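Local coordinates for protein HP0958 (Helicobacter pylori, PDB 3NA7) that probably takes part in flagellar biogenesis as an export chaperone and post-transcriptional regulator, combining a long coiled-coil hairpin with a zinc-ribbon domain, at residues K87-R90 against E91-L95. Residues are numbered along the deposited sequence; the frame is centred on the assembly and turned at random.
Sequences KSER and ELRSL
Glu89 reaches across to Leu92, three residues further on, where the chain runs from the loop into helix 91-171. Its side chain bends at chi2 (-83°), which brings the carboxylate back toward the helix, and OE2 comes to rest 3.6 Å from Leu92 CB, the two side chains meeting at about a right angle. This is a van der Waals touch, and OE2 is covered by it without finding a polar partner. Between neighbours, the Glu91 side chain folds back beside Arg90: with CG anti to its own carbonyl carbon (chi1 -38°) and a further bend at chi2, the carboxylate lies against Arg90 CB. The Arg90 side chain leads away from the helix, leaving NH1 5.6 Å from Glu91 OE2.

Charge can add at most a weak, long-range attraction: Lys87 NZ stays 5.0 Å from Glu91 OE2, and Glu89 OE2 is equally far from Arg93 NE. Neither pair makes a salt bridge.

One side-chain hydrogen bond lies within the loop. Ser88 OG accepts from Arg90 N at 3.3 Å, nearly straight at 162°, forming an ST turn. Beyond it, Leu95 N bonds to Glu91 O in the helix, while Leu92 and Leu95 rest on Met83 of helix 24-85. The ST turn thus belongs to the exposed tip where an antiparallel coiled-coil hairpin reverses direction.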
loop_
_atom_site.group_PDB
_atom_site.type_symbol
_atom_site.label_atom_id
_atom_site.label_comp_id
_atom_site.label_asym_id
_atom_site.label_seq_id
_atom_site.Cartn_x
_atom_site.Cartn_y
_atom_site.Cartn_z
ATOM N N LYS A 87 -17.300 57.901 41.708
ATOM C CA LYS A 87 -17.411 57.832 43.174
ATOM C C LYS A 87 -16.598 58.968 43.792
ATOM O O LYS A 87 -17.148 59.866 44.430
ATOM C CB LYS A 87 -16.873 56.498 43.710
ATOM C CG LYS A 87 -17.651 55.891 44.879
ATOM C CD LYS A 87 -16.967 54.610 45.380
ATOM C CE LYS A 87 -16.830 53.554 44.279
ATOM N NZ LYS A 87 -15.992 52.407 44.728
ATOM N N SER A 88 -15.283 58.914 43.578
ATOM C CA SER A 88 -14.325 59.815 44.215
ATOM C C SER A 88 -13.231 60.220 43.212
ATOM O O SER A 88 -13.474 61.035 42.302
ATOM C CB SER A 88 -13.711 59.134 45.457
ATOM O OG SER A 88 -13.117 57.871 45.138
ATOM N N GLU A 89 -12.035 59.647 43.401
ATOM C CA GLU A 89 -10.892 59.761 42.484
ATOM C C GLU A 89 -9.721 59.026 43.122
ATOM O O GLU A 89 -8.544 59.258 42.813
ATOM C CB GLU A 89 -10.532 61.211 42.137
ATOM C CG GLU A 89 -10.087 61.413 40.684
ATOM C CD GLU A 89 -8.617 61.080 40.436
ATOM O OE1 GLU A 89 -7.854 62.023 40.130
ATOM O OE2 GLU A 89 -8.219 59.889 40.540
ATOM N N ARG A 90 -10.063 58.127 44.034
ATOM C CA ARG A 90 -9.166 57.031 44.346
ATOM C C ARG A 90 -9.097 56.186 43.061
ATOM O O ARG A 90 -8.010 55.898 42.533
ATOM C CB ARG A 90 -9.712 56.188 45.512
ATOM C CG ARG A 90 -10.352 56.977 46.676
ATOM C CD ARG A 90 -9.311 57.477 47.679
ATOM N NE ARG A 90 -9.843 58.499 48.580
ATOM C CZ ARG A 90 -10.639 58.259 49.626
ATOM N NH1 ARG A 90 -11.019 57.016 49.921
ATOM N NH2 ARG A 90 -11.065 59.275 50.377
ATOM N N GLU A 91 -10.282 55.881 42.527
ATOM C CA GLU A 91 -10.482 54.755 41.610
ATOM C C GLU A 91 -10.285 55.016 40.120
ATOM O O GLU A 91 -10.045 54.079 39.363
ATOM C CB GLU A 91 -11.813 54.041 41.911
ATOM C CG GLU A 91 -12.149 53.935 43.425
ATOM C CD GLU A 91 -10.979 53.447 44.339
ATOM O OE1 GLU A 91 -9.877 53.059 43.848
ATOM O OE2 GLU A 91 -11.178 53.466 45.584
ATOM N N LEU A 92 -10.361 56.270 39.693
ATOM C CA LEU A 92 -9.991 56.605 38.313
ATOM C C LEU A 92 -8.626 56.048 37.831
ATOM O O LEU A 92 -8.535 55.525 36.706
ATOM C CB LEU A 92 -10.062 58.105 38.057
ATOM C CG LEU A 92 -11.296 58.459 37.242
ATOM C CD1 LEU A 92 -11.184 59.857 36.632
ATOM C CD2 LEU A 92 -11.512 57.391 36.166
ATOM N N ARG A 93 -7.582 56.166 38.654
ATOM C CA ARG A 93 -6.284 55.569 38.323
ATOM C C ARG A 93 -6.372 54.040 38.414
ATOM O O ARG A 93 -5.805 53.332 37.582
ATOM C CB ARG A 93 -5.167 56.107 39.226
ATOM C CG ARG A 93 -4.855 57.594 39.047
ATOM C CD ARG A 93 -3.432 57.950 39.529
ATOM N NE ARG A 93 -3.395 58.642 40.821
ATOM C CZ ARG A 93 -3.439 58.052 42.018
ATOM N NH1 ARG A 93 -3.538 56.732 42.129
ATOM N NH2 ARG A 93 -3.394 58.789 43.118
ATOM N N SER A 94 -7.103 53.554 39.422
ATOM C CA SER A 94 -7.324 52.130 39.667
ATOM C C SER A 94 -8.067 51.457 38.508
ATOM O O SER A 94 -7.630 50.420 37.986
ATOM C CB SER A 94 -8.098 51.961 40.979
ATOM O OG SER A 94 -8.716 50.691 41.057
ATOM N N LEU A 95 -9.178 52.063 38.092
ATOM C CA LEU A 95 -9.970 51.533 36.996
ATOM C C LEU A 95 -9.245 51.632 35.669
ATOM O O LEU A 95 -9.525 50.832 34.775
ATOM C CB LEU A 95 -11.338 52.225 36.898
ATOM C CG LEU A 95 -12.354 51.951 38.010
ATOM C CD1 LEU A 95 -13.481 52.972 37.975
ATOM C CD2 LEU A 95 -12.903 50.545 37.922
#